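Long-range contacts in histidinol-phosphatase (Listeria monocytogenes serotype 4b str. H7858, PDB 6NLR), which probably hydrolyses L-histidinol phosphate to histidinol and phosphate in histidine biosynthesis, using a trinuclear metal centre of the PHP family: residues G112-H123 and F174-L184; M204-V214 and K241-I251. One frame throughout, in Å; residues are numbered along the deposited sequence.

The centre of interaction 1 (112-123 with 174-184) is about 7 Å, that of interaction 2 (204-214 with 241-251) about 18 Å, from the centre of the chain; 14 of the 17 touching residues of the first are buried, while the second is only partly buried. Their chemistry follows this placing. The inner contact combines backbone hydrogen bonds, a salt bridge and a shared manganese ion, whereas the outer one is a helix pair held by apolar side chains. They follow one another along the chain, strand 178-179 leading on to helix 201-217, and they meet where Ile182 O packs 3.6 Å from Phe207 CE1.

Interaction 1: G112-H123 and F174-L184. With MN (manganese (II) ion), chain E.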
loop_
_atom_site.group_PDB
_atom_site.type_symbol
_atom_site.label_atom_id
_atom_site.label_comp_id
_atom_site.label_asym_id
_atom_site.label_seq_id
_atom_site.Cartn_x
_atom_site.Cartn_y
_atom_site.Cartn_z
ATOM N N GLY A 112 -4.495 9.835 -14.368
ATOM C CA GLY A 112 -4.123 10.765 -13.289
ATOM C C GLY A 112 -5.070 11.959 -13.186
ATOM O O GLY A 112 -5.440 12.332 -12.088
ATOM N N PRO A 113 -5.465 12.613 -14.301
ATOM C CA PRO A 113 -6.357 13.770 -14.241
ATOM C C PRO A 113 -7.722 13.478 -13.602
ATOM O O PRO A 113 -8.364 14.415 -13.213
ATOM C CB PRO A 113 -6.517 14.179 -15.725
ATOM C CG PRO A 113 -5.226 13.712 -16.351
ATOM C CD PRO A 113 -4.991 12.371 -15.669
ATOM N N GLN A 114 -8.147 12.211 -13.513
ATOM C CA GLN A 114 -9.463 11.843 -12.915
ATOM C C GLN A 114 -9.327 11.590 -11.407
ATOM O O GLN A 114 -10.323 11.207 -10.796
ATOM C CB GLN A 114 -10.030 10.616 -13.630
ATOM C CG GLN A 114 -10.573 10.944 -15.022
ATOM C CD GLN A 114 -11.059 9.683 -15.686
ATOM O OE1 GLN A 114 -12.162 9.212 -15.404
ATOM N NE2 GLN A 114 -10.217 9.115 -16.537
ATOM N N THR A 115 -8.144 11.799 -10.827
ATOM C CA THR A 115 -7.827 11.411 -9.428
ATOM C C THR A 115 -7.458 12.652 -8.623
ATOM O O THR A 115 -7.059 13.628 -9.218
ATOM C CB THR A 115 -6.686 10.393 -9.366
ATOM O OG1 THR A 115 -5.469 11.035 -9.746
ATOM C CG2 THR A 115 -6.941 9.200 -10.256
ATOM N N ASP A 116 -7.491 12.501 -7.312
ATOM C CA ASP A 116 -7.428 13.527 -6.256
ATOM C C ASP A 116 -6.498 13.067 -5.124
ATOM O O ASP A 116 -6.276 13.822 -4.190
ATOM C CB ASP A 116 -8.845 13.568 -5.690
ATOM C CG ASP A 116 -9.196 14.848 -5.003
ATOM O OD1 ASP A 116 -8.329 15.732 -5.011
ATOM O OD2 ASP A 116 -10.332 14.942 -4.474
ATOM N N ASP A 117 -6.067 11.804 -5.132
ATOM C CA ASP A 117 -5.146 11.239 -4.111
ATOM C C ASP A 117 -4.548 9.973 -4.711
ATOM O O ASP A 117 -4.932 9.579 -5.846
ATOM C CB ASP A 117 -5.858 10.988 -2.776
ATOM C CG ASP A 117 -4.958 10.871 -1.550
ATOM O OD1 ASP A 117 -3.731 11.121 -1.677
ATOM O OD2 ASP A 117 -5.498 10.529 -0.451
ATOM N N GLY A 118 -3.619 9.370 -3.992
ATOM C CA GLY A 118 -2.903 8.198 -4.513
ATOM C C GLY A 118 -1.932 7.668 -3.493
ATOM O O GLY A 118 -1.483 8.435 -2.629
ATOM N N VAL A 119 -1.658 6.373 -3.600
ATOM C CA VAL A 119 -0.617 5.664 -2.829
ATOM C C VAL A 119 0.219 4.894 -3.847
ATOM O O VAL A 119 -0.366 4.272 -4.766
ATOM C CB VAL A 119 -1.269 4.769 -1.761
ATOM C CG1 VAL A 119 -0.239 3.939 -1.043
ATOM C CG2 VAL A 119 -2.062 5.587 -0.745
ATOM N N LEU A 120 1.538 4.959 -3.722
ATOM C CA LEU A 120 2.446 4.126 -4.537
ATOM C C LEU A 120 2.976 3.029 -3.631
ATOM O O LEU A 120 3.618 3.365 -2.621
ATOM C CB LEU A 120 3.565 4.991 -5.106
ATOM C CG LEU A 120 4.561 4.263 -6.003
ATOM C CD1 LEU A 120 3.897 3.809 -7.284
ATOM C CD2 LEU A 120 5.762 5.163 -6.293
ATOM N N SER A 121 2.694 1.784 -3.991
ATOM C CA SER A 121 2.949 0.586 -3.158
ATOM C C SER A 121 3.802 -0.428 -3.926
ATOM O O SER A 121 3.516 -0.686 -5.111
ATOM C CB SER A 121 1.654 -0.038 -2.728
ATOM O OG SER A 121 1.012 0.803 -1.796
ATOM N N LEU A 122 4.750 -1.032 -3.235
ATOM C CA LEU A 122 5.509 -2.204 -3.740
ATOM C C LEU A 122 4.876 -3.500 -3.194
ATOM O O LEU A 122 4.893 -3.709 -1.948
ATOM C CB LEU A 122 6.970 -2.047 -3.321
ATOM C CG LEU A 122 7.905 -3.126 -3.845
ATOM C CD1 LEU A 122 8.100 -2.980 -5.355
ATOM C CD2 LEU A 122 9.217 -3.085 -3.101
ATOM N N HIS A 123 4.415 -4.375 -4.090
ATOM C CA HIS A 123 3.752 -5.667 -3.741
ATOM C C HIS A 123 4.468 -6.862 -4.381
ATOM O O HIS A 123 4.183 -7.996 -3.956
ATOM C CB HIS A 123 2.280 -5.695 -4.175
ATOM C CG HIS A 123 1.402 -4.673 -3.530
ATOM N ND1 HIS A 123 0.691 -3.751 -4.279
ATOM C CD2 HIS A 123 1.116 -4.406 -2.240
ATOM C CE1 HIS A 123 0.002 -2.965 -3.470
ATOM N NE2 HIS A 123 0.263 -3.328 -2.226
ATOM N N PHE A 174 1.599 12.872 -12.241
ATOM C CA PHE A 174 0.493 12.248 -11.469
ATOM C C PHE A 174 1.003 11.098 -10.584
ATOM O O PHE A 174 0.179 10.416 -9.992
ATOM C CB PHE A 174 -0.624 11.827 -12.421
ATOM C CG PHE A 174 -1.195 12.992 -13.187
ATOM C CD1 PHE A 174 -2.078 13.881 -12.582
ATOM C CD2 PHE A 174 -0.838 13.219 -14.514
ATOM C CE1 PHE A 174 -2.594 14.955 -13.297
ATOM C CE2 PHE A 174 -1.362 14.290 -15.224
ATOM C CZ PHE A 174 -2.229 15.162 -14.609
ATOM N N LYS A 175 2.325 10.907 -10.463
ATOM C CA LYS A 175 2.903 9.952 -9.484
ATOM C C LYS A 175 2.339 10.278 -8.104
ATOM O O LYS A 175 2.344 11.423 -7.667
ATOM C CB LYS A 175 4.427 10.030 -9.451
ATOM C CG LYS A 175 5.089 9.011 -8.546
ATOM C CD LYS A 175 6.545 9.262 -8.409
ATOM C CE LYS A 175 7.203 8.286 -7.450
ATOM N NZ LYS A 175 8.644 8.599 -7.286
ATOM N N PRO A 176 1.809 9.285 -7.375
ATOM C CA PRO A 176 1.452 9.487 -5.977
ATOM C C PRO A 176 2.650 10.004 -5.177
ATOM O O PRO A 176 3.781 9.670 -5.508
ATOM C CB PRO A 176 1.092 8.082 -5.490
ATOM C CG PRO A 176 0.620 7.395 -6.748
ATOM C CD PRO A 176 1.507 7.933 -7.858
ATOM N N ARG A 177 2.379 10.776 -4.126
ATOM C CA ARG A 177 3.420 11.313 -3.228
ATOM C C ARG A 177 3.348 10.639 -1.861
ATOM O O ARG A 177 4.110 11.063 -0.961
ATOM C CB ARG A 177 3.247 12.822 -3.169
ATOM C CG ARG A 177 3.514 13.437 -4.536
ATOM C CD ARG A 177 3.651 14.907 -4.459
ATOM N NE ARG A 177 3.839 15.480 -5.787
ATOM C CZ ARG A 177 3.597 16.752 -6.070
ATOM N NH1 ARG A 177 3.160 17.542 -5.099
ATOM N NH2 ARG A 177 3.793 17.221 -7.294
ATOM N N ARG A 178 2.473 9.645 -1.703
ATOM C CA ARG A 178 2.338 8.891 -0.439
ATOM C C ARG A 178 2.772 7.451 -0.698
ATOM O O ARG A 178 2.205 6.764 -1.556
ATOM C CB ARG A 178 0.916 8.973 0.116
ATOM C CG ARG A 178 0.816 8.369 1.520
ATOM C CD ARG A 178 -0.336 8.921 2.377
ATOM N NE ARG A 178 -1.645 8.511 1.905
ATOM C CZ ARG A 178 -2.430 9.195 1.068
ATOM N NH1 ARG A 178 -2.049 10.377 0.582
ATOM N NH2 ARG A 178 -3.613 8.697 0.739
HETATM N N MSE A 179 3.819 7.021 0.013
HETATM C CA MSE A 179 4.368 5.694 -0.204
HETATM C C MSE A 179 3.618 4.728 0.706
HETATM O O MSE A 179 3.542 4.957 1.911
HETATM C CB MSE A 179 5.870 5.645 0.103
HETATM C CG MSE A 179 6.703 6.713 -0.617
HETATM SE SE MSE A 179 6.685 6.497 -2.601
HETATM C CE MSE A 179 5.393 7.884 -3.136
ATOM N N GLY A 180 3.115 3.642 0.114
ATOM C CA GLY A 180 2.300 2.661 0.801
ATOM C C GLY A 180 3.093 1.741 1.720
ATOM O O GLY A 180 4.192 1.312 1.338
ATOM N N HIS A 181 2.528 1.453 2.895
ATOM C CA HIS A 181 2.991 0.448 3.899
ATOM C C HIS A 181 4.463 0.054 3.699
ATOM O O HIS A 181 4.702 -1.089 3.281
ATOM C CB HIS A 181 2.054 -0.778 3.864
ATOM C CG HIS A 181 1.656 -1.239 2.495
ATOM N ND1 HIS A 181 2.600 -1.532 1.512
ATOM C CD2 HIS A 181 0.428 -1.499 1.961
ATOM C CE1 HIS A 181 1.958 -1.953 0.419
ATOM N NE2 HIS A 181 0.620 -1.937 0.661
ATOM N N ILE A 182 5.433 0.902 4.084
ATOM C CA ILE A 182 6.862 0.691 3.692
ATOM C C ILE A 182 7.597 -0.347 4.564
ATOM O O ILE A 182 8.841 -0.351 4.513
ATOM C CB ILE A 182 7.658 2.002 3.646
ATOM C CG1 ILE A 182 7.750 2.683 5.013
ATOM C CG2 ILE A 182 7.121 2.915 2.562
ATOM C CD1 ILE A 182 8.894 3.690 5.100
ATOM N N SER A 183 6.916 -1.219 5.299
ATOM C CA SER A 183 7.570 -2.384 5.951
ATOM C C SER A 183 6.752 -3.650 5.664
ATOM O O SER A 183 6.634 -4.515 6.580
ATOM C CB SER A 183 7.746 -2.148 7.433
ATOM O OG SER A 183 6.480 -1.960 8.065
ATOM N N LEU A 184 6.221 -3.764 4.446
ATOM C CA LEU A 184 5.332 -4.895 4.046
ATOM C C LEU A 184 6.112 -6.219 4.099
ATOM O O LEU A 184 5.476 -7.271 4.170
ATOM C CB LEU A 184 4.756 -4.661 2.645
ATOM C CG LEU A 184 3.636 -5.635 2.246
ATOM C CD1 LEU A 184 2.371 -5.366 3.064
ATOM C CD2 LEU A 184 3.329 -5.513 0.764
HETATM MN MN MN E . -0.916 -2.610 -0.661
HETATM O O HOH W 1 -2.875 9.549 -9.354
HETATM O O HOH W 2 -0.515 10.885 -3.097
HETATM O O HOH W 3 5.569 0.455 -0.769
HETATM O O HOH W 4 5.345 -2.049 0.233
HETATM O O HOH W 5 -0.448 -4.467 0.653
HETATM O O HOH W 6 -2.189 -2.028 0.471
#
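Two backbone hydrogen bonds join Leu120 to the strand beside it: Leu120 N to Arg178 O, 2.9 Å, and Gly180 N to Leu120 O, 2.8 Å and almost straight at 176°. They form a single bridge between Leu120 and Met179. Gly180, lacking a side chain, lets Val119 CG1 come within 3.4 Å of its CA.

The charged pair is Asp117 and Arg178. The arginine grips end-on, NH1 to the syn lone pair of OD1 and NH2 to OD2 from above the carboxylate plane, the two planes being 47° apart. A bend at chi3 turns the guanidinium back to the acid. Arg178 also pairs with Glu220 and donates to Gly5 O, while Asp117 has further partners in Arg3 and Ser36, so both charges are shared.

Manganese is bound by His123 NE2 and His181 NE2, each at 2.1 Å. The rings meet rim to rim with planes at 57°. Glu93 is a third protein ligand, and water completes part of the shell. Asp95 holds His123 ND1, probably orienting the ring.

Apolar contacts finish the interface. Pro113 CD lies 4.1 Å from the Phe174 centroid, nearly above the ring centre. Leu120 CB packs against Pro176 CB and, at 3.9 Å, selenomethionine Met179 CE.

This parallel bridge joins the two sheets of the TIM-barrel-clan PHP domain, and the segments supply two of one manganese's three protein ligands. The contact joins strand 117-127, hydrogen-bonded to strand 87-95, to strand 178-179, the neighbour of strand 220-224; helix 152-168 packs against Leu120, Leu122 and Met179.

Interaction 2: M204-V214 and K241-I251; sequences MEKFRVILALV and KIVTLASELQI
The 204-214 part of helix 201-217 and the 241-248 part of helix 240-248 run in broadly the same direction, crossing at -36° with axes 10.1 Å apart at closest approach and the CA atoms of Leu211 and Ala246 6.2 Å apart. Leu211 is central: its CD1 branch meets Leu245 CB at 3.7 Å, while CD2 touches both Ala246 CB and Ile251 CD1. Leu249 CD1 touches Leu211 CB. Toward the start of both segments, Ile242 CD1 sits over one face of the Phe207 ring, 3.8 Å from the centroid and 22° off the normal; chi1 (-55°) puts CG1 anti to the carbonyl carbon and a bent chi2 swings CD1 over the ring. Selenomethionine Met204, bent at chi2 and chi3, brings CE to a tight 3.5 Å from Leu245 CD1, and its SE rests on Lys241 CD. At the far end of the segments Val214 CG1 packs on Ile251 CG2, 3.7 Å away. Ile251 follows a Schellman motif at Gln250 that ends the second helix. Leu221 of strand 220-224 touches Leu211, Ala246 and Ile251, and strand 253-256 follows the second helix. The arrangement is that of neighbouring helices over parallel strands, consistent with the outer helix layer of the TIM-barrel-like PHP fold.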
loop_
_atom_site.group_PDB
_atom_site.type_symbol
_atom_site.label_atom_id
_atom_site.label_comp_id
_atom_site.label_asym_id
_atom_site.label_seq_id
_atom_site.Cartn_x
_atom_site.Cartn_y
_atom_site.Cartn_z
HETATM N N MSE A 204 18.523 -0.953 9.162
HETATM C CA MSE A 204 18.266 0.349 9.753
HETATM C C MSE A 204 18.854 1.467 8.887
HETATM O O MSE A 204 18.222 2.512 8.724
HETATM C CB MSE A 204 18.825 0.438 11.174
HETATM C CG MSE A 204 17.966 -0.227 12.229
HETATM SE SE MSE A 204 16.046 0.298 12.106
HETATM C CE MSE A 204 16.095 2.260 12.061
ATOM N N GLU A 205 20.055 1.237 8.351
ATOM C CA GLU A 205 20.724 2.207 7.492
ATOM C C GLU A 205 19.912 2.416 6.203
ATOM O O GLU A 205 19.748 3.577 5.770
ATOM C CB GLU A 205 22.148 1.741 7.169
ATOM C CG GLU A 205 22.927 2.686 6.263
ATOM C CD GLU A 205 23.034 4.145 6.723
ATOM O OE1 GLU A 205 22.940 4.403 7.947
ATOM O OE2 GLU A 205 23.215 5.034 5.858
ATOM N N LYS A 206 19.376 1.333 5.642
ATOM C CA LYS A 206 18.524 1.390 4.435
ATOM C C LYS A 206 17.267 2.217 4.739
ATOM O O LYS A 206 16.863 3.020 3.868
ATOM C CB LYS A 206 18.196 -0.017 3.938
ATOM C CG LYS A 206 18.899 -0.413 2.645
ATOM C CD LYS A 206 18.210 0.087 1.375
ATOM C CE LYS A 206 18.696 -0.597 0.105
ATOM N NZ LYS A 206 18.806 -2.077 0.277
ATOM N N PHE A 207 16.640 2.037 5.905
ATOM C CA PHE A 207 15.474 2.862 6.307
ATOM C C PHE A 207 15.895 4.345 6.396
ATOM O O PHE A 207 15.132 5.207 5.946
ATOM C CB PHE A 207 14.845 2.357 7.599
ATOM C CG PHE A 207 13.782 1.304 7.414
ATOM C CD1 PHE A 207 12.606 1.580 6.726
ATOM C CD2 PHE A 207 13.924 0.054 7.996
ATOM C CE1 PHE A 207 11.598 0.631 6.610
ATOM C CE2 PHE A 207 12.923 -0.899 7.877
ATOM C CZ PHE A 207 11.758 -0.611 7.183
ATOM N N ARG A 208 17.074 4.644 6.927
ATOM C CA ARG A 208 17.526 6.055 7.102
ATOM C C ARG A 208 17.685 6.692 5.719
ATOM O O ARG A 208 17.236 7.840 5.549
ATOM C CB ARG A 208 18.823 6.143 7.910
ATOM C CG ARG A 208 18.584 5.975 9.405
ATOM C CD ARG A 208 19.732 6.413 10.298
ATOM N NE ARG A 208 20.884 5.559 10.046
ATOM C CZ ARG A 208 21.172 4.427 10.698
ATOM N NH1 ARG A 208 20.403 3.976 11.676
ATOM N NH2 ARG A 208 22.244 3.732 10.355
ATOM N N VAL A 209 18.270 5.953 4.774
ATOM C CA VAL A 209 18.484 6.438 3.380
ATOM C C VAL A 209 17.105 6.707 2.764
ATOM O O VAL A 209 16.916 7.799 2.184
ATOM C CB VAL A 209 19.320 5.435 2.557
ATOM C CG1 VAL A 209 19.255 5.712 1.057
ATOM C CG2 VAL A 209 20.772 5.436 3.026
ATOM N N ILE A 210 16.169 5.758 2.905
ATOM C CA ILE A 210 14.783 5.886 2.357
ATOM C C ILE A 210 14.109 7.114 2.964
ATOM O O ILE A 210 13.518 7.896 2.176
ATOM C CB ILE A 210 13.969 4.599 2.590
ATOM C CG1 ILE A 210 14.387 3.503 1.608
ATOM C CG2 ILE A 210 12.475 4.863 2.544
ATOM C CD1 ILE A 210 13.884 2.137 2.009
ATOM N N LEU A 211 14.214 7.325 4.284
ATOM C CA LEU A 211 13.485 8.461 4.919
ATOM C C LEU A 211 14.098 9.792 4.465
ATOM O O LEU A 211 13.302 10.718 4.205
ATOM C CB LEU A 211 13.484 8.320 6.441
ATOM C CG LEU A 211 12.677 7.122 6.953
ATOM C CD1 LEU A 211 12.778 7.024 8.459
ATOM C CD2 LEU A 211 11.209 7.207 6.509
ATOM N N ALA A 212 15.427 9.892 4.357
ATOM C CA ALA A 212 16.112 11.126 3.895
ATOM C C ALA A 212 15.582 11.481 2.498
ATOM O O ALA A 212 15.308 12.681 2.247
ATOM C CB ALA A 212 17.625 10.971 3.890
ATOM N N LEU A 213 15.378 10.478 1.646
ATOM C CA LEU A 213 14.954 10.676 0.240
ATOM C C LEU A 213 13.467 11.072 0.194
ATOM O O LEU A 213 13.105 12.010 -0.546
ATOM C CB LEU A 213 15.262 9.381 -0.505
ATOM C CG LEU A 213 15.229 9.463 -2.020
ATOM C CD1 LEU A 213 16.239 10.490 -2.537
ATOM C CD2 LEU A 213 15.489 8.082 -2.588
ATOM N N VAL A 214 12.627 10.424 0.999
ATOM C CA VAL A 214 11.203 10.826 1.176
ATOM C C VAL A 214 11.143 12.307 1.564
ATOM O O VAL A 214 10.332 13.055 0.988
ATOM C CB VAL A 214 10.495 9.945 2.220
ATOM C CG1 VAL A 214 9.193 10.551 2.673
ATOM C CG2 VAL A 214 10.271 8.544 1.695
ATOM N N LYS A 241 9.837 2.543 15.731
ATOM C CA LYS A 241 11.232 3.046 15.546
ATOM C C LYS A 241 11.310 3.861 14.241
ATOM O O LYS A 241 11.895 4.965 14.252
ATOM C CB LYS A 241 12.250 1.900 15.517
ATOM C CG LYS A 241 13.686 2.347 15.749
ATOM C CD LYS A 241 14.723 1.252 15.568
ATOM C CE LYS A 241 16.113 1.724 15.946
ATOM N NZ LYS A 241 17.041 0.599 16.217
ATOM N N ILE A 242 10.682 3.386 13.169
ATOM C CA ILE A 242 10.702 4.078 11.851
ATOM C C ILE A 242 9.832 5.331 11.942
ATOM O O ILE A 242 10.279 6.387 11.454
ATOM C CB ILE A 242 10.261 3.143 10.723
ATOM C CG1 ILE A 242 11.089 1.851 10.667
ATOM C CG2 ILE A 242 10.205 3.889 9.391
ATOM C CD1 ILE A 242 12.568 2.022 10.743
ATOM N N VAL A 243 8.665 5.242 12.589
ATOM C CA VAL A 243 7.734 6.384 12.748
ATOM C C VAL A 243 8.483 7.540 13.426
ATOM O O VAL A 243 8.356 8.679 12.964
ATOM C CB VAL A 243 6.458 5.985 13.514
ATOM C CG1 VAL A 243 5.656 7.215 13.937
ATOM C CG2 VAL A 243 5.595 5.042 12.670
ATOM N N THR A 244 9.250 7.252 14.471
ATOM C CA THR A 244 10.017 8.253 15.251
ATOM C C THR A 244 11.065 8.928 14.355
ATOM O O THR A 244 11.117 10.148 14.368
ATOM C CB THR A 244 10.632 7.594 16.496
ATOM O OG1 THR A 244 9.508 7.110 17.231
ATOM C CG2 THR A 244 11.457 8.525 17.354
ATOM N N LEU A 245 11.875 8.171 13.621
ATOM C CA LEU A 245 12.853 8.746 12.657
ATOM C C LEU A 245 12.108 9.627 11.645
ATOM O O LEU A 245 12.542 10.770 11.434
ATOM C CB LEU A 245 13.640 7.644 11.953
ATOM C CG LEU A 245 14.559 6.821 12.856
ATOM C CD1 LEU A 245 15.129 5.622 12.116
ATOM C CD2 LEU A 245 15.662 7.676 13.466
ATOM N N ALA A 246 11.000 9.143 11.074
ATOM C CA ALA A 246 10.255 9.891 10.032
ATOM C C ALA A 246 9.736 11.193 10.644
ATOM O O ALA A 246 9.919 12.259 10.022
ATOM C CB ALA A 246 9.159 9.055 9.404
ATOM N N SER A 247 9.160 11.148 11.848
ATOM C CA SER A 247 8.619 12.355 12.535
ATOM C C SER A 247 9.738 13.360 12.833
ATOM O O SER A 247 9.501 14.566 12.644
ATOM C CB SER A 247 7.847 11.995 13.765
ATOM O OG SER A 247 6.725 11.208 13.377
ATOM N N GLU A 248 10.900 12.896 13.275
ATOM C CA GLU A 248 12.095 13.751 13.514
ATOM C C GLU A 248 12.492 14.470 12.213
ATOM O O GLU A 248 12.940 15.610 12.294
ATOM C CB GLU A 248 13.267 12.916 14.027
ATOM C CG GLU A 248 13.180 12.533 15.490
ATOM C CD GLU A 248 14.289 11.586 15.956
ATOM O OE1 GLU A 248 15.265 11.344 15.169
ATOM O OE2 GLU A 248 14.200 11.102 17.117
ATOM N N LEU A 249 12.314 13.844 11.046
ATOM C CA LEU A 249 12.584 14.488 9.726
ATOM C C LEU A 249 11.370 15.314 9.272
ATOM O O LEU A 249 11.412 15.847 8.196
ATOM C CB LEU A 249 12.939 13.395 8.706
ATOM C CG LEU A 249 14.287 12.708 8.943
ATOM C CD1 LEU A 249 14.472 11.501 8.054
ATOM C CD2 LEU A 249 15.433 13.673 8.726
ATOM N N GLN A 250 10.309 15.376 10.070
ATOM C CA GLN A 250 9.020 16.052 9.759
ATOM C C GLN A 250 8.421 15.524 8.456
ATOM O O GLN A 250 7.898 16.304 7.687
ATOM C CB GLN A 250 9.245 17.558 9.730
ATOM C CG GLN A 250 9.814 18.079 11.034
ATOM C CD GLN A 250 10.153 19.521 10.812
ATOM O OE1 GLN A 250 11.256 19.831 10.387
ATOM N NE2 GLN A 250 9.172 20.392 10.991
ATOM N N ILE A 251 8.499 14.220 8.231
ATOM C CA ILE A 251 7.756 13.539 7.143
ATOM C C ILE A 251 6.325 13.330 7.646
ATOM O O ILE A 251 6.105 12.690 8.685
ATOM C CB ILE A 251 8.413 12.209 6.770
ATOM C CG1 ILE A 251 9.836 12.391 6.224
ATOM C CG2 ILE A 251 7.507 11.442 5.831
ATOM C CD1 ILE A 251 10.668 11.101 6.178
#